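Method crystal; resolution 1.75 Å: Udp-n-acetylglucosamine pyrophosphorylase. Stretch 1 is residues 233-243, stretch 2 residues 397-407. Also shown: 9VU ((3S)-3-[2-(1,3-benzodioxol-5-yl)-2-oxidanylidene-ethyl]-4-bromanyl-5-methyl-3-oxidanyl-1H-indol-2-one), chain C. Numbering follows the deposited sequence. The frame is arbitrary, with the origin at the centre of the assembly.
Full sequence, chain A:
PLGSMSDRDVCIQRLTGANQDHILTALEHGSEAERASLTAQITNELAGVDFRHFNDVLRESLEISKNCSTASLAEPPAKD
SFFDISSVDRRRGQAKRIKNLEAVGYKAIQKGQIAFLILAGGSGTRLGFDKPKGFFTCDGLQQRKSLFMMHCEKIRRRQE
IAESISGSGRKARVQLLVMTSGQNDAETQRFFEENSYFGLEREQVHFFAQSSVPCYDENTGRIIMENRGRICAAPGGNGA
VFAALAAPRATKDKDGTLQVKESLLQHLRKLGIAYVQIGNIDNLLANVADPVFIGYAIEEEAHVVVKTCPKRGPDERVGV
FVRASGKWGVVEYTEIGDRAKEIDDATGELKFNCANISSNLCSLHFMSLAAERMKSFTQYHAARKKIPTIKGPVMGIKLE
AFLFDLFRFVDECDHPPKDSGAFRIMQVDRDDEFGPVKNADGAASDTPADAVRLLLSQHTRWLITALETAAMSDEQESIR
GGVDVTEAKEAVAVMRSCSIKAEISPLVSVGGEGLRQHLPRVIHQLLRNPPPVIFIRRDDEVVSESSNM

Stretch 1 (233-243) AAPGGNGAVFA
Stretch 2 (397-407) IKLEAFLFDLF

How do the two backbones meet? Stretch 1 leaves an extended segment at Ala-233 and Ala-234 (phi/psi near -150/158), turns through Gly-236 (-84/-10) and Gly-237 (95/167), and takes helical angles from Asn-238 onward. Stretch 2 stays extended from Ile-397 through Phe-402, then takes helical angles at Leu-403 to Asp-405 (-48/-44, -63/-19, -67/-22). The chains run in the same direction, with CA atoms 7.2 Å apart at Ala-234 and Lys-398, 4.8 Å at Gly-236 and Glu-400, and 3.8 Å at Gly-239 and Phe-402. Ala-401 is gripped twice: its N donates to Gly-236 O at 3.0 Å, and its O accepts from Gly-239 N at 2.8 Å. Gly-236 O also takes a CA-H...O contact from Glu-400 CA at 3.2 Å.

Which glycines does the contact itself call for? An ideal CB on Gly-237 would lie 2.7 Å from Ala-401 O and 3.0 Å from Phe-402 CE1, and its backbone angles alone call for glycine. On Gly-239 it would fall 2.6 Å from Ala-401 O and 3.0 Å from Phe-402 N. An ideal CB on Gly-236 would clash with the bound ligand, 1.9 Å from 9VU OAW. Gly-236 O lies 3.1 Å from 9VU CAX.

How does Asn-238 reach across? Its CB points sideways, but chi1 of 58° (p) with chi2 of 32° brings OD1 to Leu-403 N, which donates a 2.8 Å hydrogen bond at 161°. The carbonyl thus satisfies an amide where stretch 2 turns to helical angles. OD1 also lies at the edge of the Phe-402 ring, whose side chain has chi1 -54° (m) and chi2 -74°. Phe-402 N is occupied within its own stretch, donating to Asp-405 OD2 at 2.8 Å; Asp-405 is m, with chi2 -50°.

What fills the apolar end? Leu-403 is the most covered residue, with 87 Å² buried by stretch 1: chi1 -75° (m) and an off-well chi2 of 144° set its CD2 3.3 Å from Val-241 CG2 and 3.5 Å from Phe-242 CZ. Val-241 is m (-66°). The CA-to-CB bond of Phe-242 points toward stretch 2, and chi1 -58° (m) with chi2 -70° puts its CE2 3.7 Å from Leu-406 CG (Leu-406 m, m). These four residues are buried, and their hydrocarbon surfaces suit this buried apolar contact.

What closes the opposite, strand end? Chi1 m and chi2 t set Lys-398 CD 4.0 Å from Ala-234 CB, and chi3 and chi4, both t, carry the chain on extended. Glu-400 (m, t, chi3 -16°) is bridged by a water that donates to Glu-400 OE2 at 2.5 Å and to Pro-235 O at 2.8 Å.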

# COMPACT_ATOMS: atom_id res chain seq x y z
N ALA A 233 3.85 -7.11 -21.58
CA ALA A 233 3.41 -6.05 -20.65
C ALA A 233 3.75 -6.48 -19.23
O ALA A 233 3.95 -7.68 -18.94
CB ALA A 233 1.90 -5.75 -20.80
N ALA A 234 3.87 -5.50 -18.34
CA ALA A 234 4.38 -5.78 -17.00
C ALA A 234 3.65 -4.89 -16.02
O ALA A 234 3.09 -3.88 -16.43
CB ALA A 234 5.87 -5.49 -16.95
N PRO A 235 3.64 -5.27 -14.72
CA PRO A 235 3.02 -4.42 -13.71
C PRO A 235 3.66 -3.05 -13.78
O PRO A 235 4.89 -2.94 -13.91
CB PRO A 235 3.40 -5.12 -12.39
CG PRO A 235 3.49 -6.56 -12.76
CD PRO A 235 4.14 -6.54 -14.13
N GLY A 236 2.83 -2.01 -13.71
CA GLY A 236 3.34 -0.67 -13.93
C GLY A 236 3.98 -0.01 -12.72
O GLY A 236 4.55 1.06 -12.86
N GLY A 237 3.84 -0.61 -11.54
CA GLY A 237 4.25 0.09 -10.29
C GLY A 237 3.03 0.77 -9.69
O GLY A 237 1.99 0.87 -10.35
N ASN A 238 3.14 1.22 -8.45
CA ASN A 238 1.98 1.71 -7.74
C ASN A 238 1.40 3.01 -8.26
O ASN A 238 0.32 3.42 -7.81
CB ASN A 238 2.19 1.74 -6.19
CG ASN A 238 3.38 2.57 -5.75
OD1 ASN A 238 3.72 3.58 -6.38
ND2 ASN A 238 3.99 2.18 -4.62
N GLY A 239 2.10 3.66 -9.19
CA GLY A 239 1.53 4.80 -9.90
C GLY A 239 0.30 4.39 -10.70
O GLY A 239 -0.51 5.23 -11.06
N ALA A 240 0.13 3.08 -10.93
CA ALA A 240 -1.10 2.56 -11.59
C ALA A 240 -2.42 2.92 -10.89
O ALA A 240 -3.49 2.80 -11.50
CB ALA A 240 -1.02 1.04 -11.80
N VAL A 241 -2.34 3.32 -9.62
CA VAL A 241 -3.54 3.62 -8.83
C VAL A 241 -4.39 4.68 -9.51
O VAL A 241 -5.62 4.58 -9.49
CB VAL A 241 -3.29 4.05 -7.35
CG1 VAL A 241 -2.70 2.90 -6.54
CG2 VAL A 241 -2.42 5.30 -7.22
N PHE A 242 -3.75 5.69 -10.10
CA PHE A 242 -4.53 6.83 -10.61
C PHE A 242 -5.43 6.46 -11.78
O PHE A 242 -6.63 6.78 -11.78
CB PHE A 242 -3.61 8.01 -10.93
CG PHE A 242 -2.80 8.45 -9.76
CD1 PHE A 242 -3.42 9.10 -8.67
CD2 PHE A 242 -1.44 8.24 -9.73
CE1 PHE A 242 -2.68 9.50 -7.58
CE2 PHE A 242 -0.69 8.65 -8.64
CZ PHE A 242 -1.32 9.28 -7.56
N ALA A 243 -4.86 5.76 -12.75
CA ALA A 243 -5.61 5.24 -13.89
C ALA A 243 -6.66 4.23 -13.45
O ALA A 243 -7.81 4.25 -13.95
CB ALA A 243 -4.64 4.60 -14.90
N ILE A 397 12.47 -2.61 -23.08
CA ILE A 397 12.38 -1.53 -22.08
C ILE A 397 11.07 -1.71 -21.32
O ILE A 397 10.01 -1.83 -21.93
CB ILE A 397 12.40 -0.13 -22.74
CG1 ILE A 397 13.68 0.07 -23.57
CG2 ILE A 397 12.24 0.96 -21.67
CD1 ILE A 397 14.97 0.00 -22.75
N LYS A 398 11.16 -1.75 -19.99
CA LYS A 398 9.97 -1.75 -19.11
C LYS A 398 9.83 -0.38 -18.48
O LYS A 398 10.83 0.30 -18.23
CB LYS A 398 10.08 -2.86 -18.06
CG LYS A 398 10.08 -4.25 -18.67
CD LYS A 398 9.81 -5.32 -17.61
CE LYS A 398 9.72 -6.72 -18.21
NZ LYS A 398 9.61 -7.75 -17.13
N LEU A 399 8.60 0.07 -18.30
CA LEU A 399 8.35 1.43 -17.83
C LEU A 399 7.56 1.37 -16.55
O LEU A 399 6.58 0.63 -16.48
CB LEU A 399 7.54 2.20 -18.87
CG LEU A 399 8.28 2.43 -20.19
CD1 LEU A 399 7.28 2.91 -21.24
CD2 LEU A 399 9.40 3.46 -20.02
N GLU A 400 7.94 2.15 -15.55
CA GLU A 400 7.20 2.13 -14.28
C GLU A 400 6.93 3.54 -13.81
O GLU A 400 7.69 4.46 -14.09
CB GLU A 400 7.99 1.35 -13.20
CG GLU A 400 8.08 -0.16 -13.48
CD GLU A 400 8.90 -0.94 -12.45
OE1 GLU A 400 9.66 -0.34 -11.67
OE2 GLU A 400 8.80 -2.19 -12.43
N ALA A 401 5.82 3.72 -13.08
CA ALA A 401 5.63 4.97 -12.36
C ALA A 401 5.10 4.67 -10.96
O ALA A 401 4.44 3.65 -10.74
CB ALA A 401 4.70 5.92 -13.11
N PHE A 402 5.41 5.56 -10.02
CA PHE A 402 5.08 5.36 -8.60
C PHE A 402 4.28 6.53 -8.07
O PHE A 402 4.31 7.62 -8.66
CB PHE A 402 6.37 5.19 -7.80
CG PHE A 402 7.22 4.11 -8.34
CD1 PHE A 402 6.87 2.78 -8.14
CD2 PHE A 402 8.28 4.41 -9.18
CE1 PHE A 402 7.60 1.76 -8.72
CE2 PHE A 402 9.05 3.39 -9.75
CZ PHE A 402 8.70 2.06 -9.52
N LEU A 403 3.55 6.31 -6.98
CA LEU A 403 2.80 7.37 -6.36
C LEU A 403 3.69 8.60 -6.19
O LEU A 403 3.27 9.71 -6.55
CB LEU A 403 2.22 6.91 -5.02
CG LEU A 403 1.02 5.98 -5.29
CD1 LEU A 403 0.94 4.86 -4.28
CD2 LEU A 403 -0.21 6.83 -5.25
N PHE A 404 4.92 8.41 -5.73
CA PHE A 404 5.81 9.55 -5.46
C PHE A 404 6.16 10.39 -6.68
O PHE A 404 6.57 11.53 -6.54
CB PHE A 404 7.10 9.18 -4.67
CG PHE A 404 8.06 8.27 -5.42
CD1 PHE A 404 8.83 8.75 -6.50
CD2 PHE A 404 8.23 6.94 -5.01
CE1 PHE A 404 9.70 7.92 -7.18
CE2 PHE A 404 9.14 6.11 -5.70
CZ PHE A 404 9.87 6.60 -6.77
N ASP A 405 5.99 9.84 -7.88
CA ASP A 405 6.28 10.64 -9.08
C ASP A 405 5.27 11.78 -9.23
O ASP A 405 5.53 12.76 -9.93
CB ASP A 405 6.22 9.74 -10.33
CG ASP A 405 7.43 8.83 -10.45
OD1 ASP A 405 8.59 9.31 -10.35
OD2 ASP A 405 7.23 7.62 -10.72
N LEU A 406 4.10 11.62 -8.59
CA LEU A 406 3.07 12.65 -8.69
C LEU A 406 3.07 13.65 -7.53
O LEU A 406 2.28 14.61 -7.54
CB LEU A 406 1.68 12.00 -8.81
CG LEU A 406 1.35 11.33 -10.17
CD1 LEU A 406 1.37 12.29 -11.35
CD2 LEU A 406 2.32 10.19 -10.41
N PHE A 407 3.93 13.45 -6.54
CA PHE A 407 3.86 14.35 -5.38
C PHE A 407 4.28 15.78 -5.73
O PHE A 407 3.95 16.72 -5.00
CB PHE A 407 4.69 13.85 -4.19
CG PHE A 407 4.22 12.53 -3.63
CD1 PHE A 407 2.91 12.11 -3.81
CD2 PHE A 407 5.09 11.75 -2.86
CE1 PHE A 407 2.48 10.89 -3.27
CE2 PHE A 407 4.67 10.54 -2.33
CZ PHE A 407 3.37 10.12 -2.55
OAN 9VU C . -2.42 5.67 -20.83
CAH 9VU C . -3.15 6.10 -19.91
NAG 9VU C . -4.48 6.07 -19.94
CAC 9VU C . -4.96 6.64 -18.80
CAB 9VU C . -6.23 6.84 -18.43
CAA 9VU C . -6.58 7.48 -17.24
CAF 9VU C . -5.55 7.95 -16.42
CAJ 9VU C . -5.86 8.62 -15.19
CAE 9VU C . -4.22 7.72 -16.85
BRA 9VU C . -2.85 8.31 -15.68
CAD 9VU C . -3.93 7.08 -18.02
CAI 9VU C . -2.72 6.74 -18.71
OAL 9VU C . -2.04 7.94 -19.13
CAM 9VU C . -1.65 5.97 -17.89
CAO 9VU C . -2.09 4.54 -17.50
OAP 9VU C . -3.12 4.09 -18.02
CAQ 9VU C . -1.25 3.79 -16.62
CAV 9VU C . -0.25 4.39 -15.85
CAU 9VU C . 0.53 3.67 -15.03
OAY 9VU C . 1.54 4.09 -14.21
CAX 9VU C . 2.28 2.88 -13.90
OAW 9VU C . 1.28 1.85 -13.99
CAT 9VU C . 0.37 2.35 -14.90
CAS 9VU C . -0.58 1.71 -15.59
CAR 9VU C . -1.42 2.41 -16.46
O HOH W 1 6.27 -2.11 -16.33
O HOH W 2 6.66 -3.38 -11.82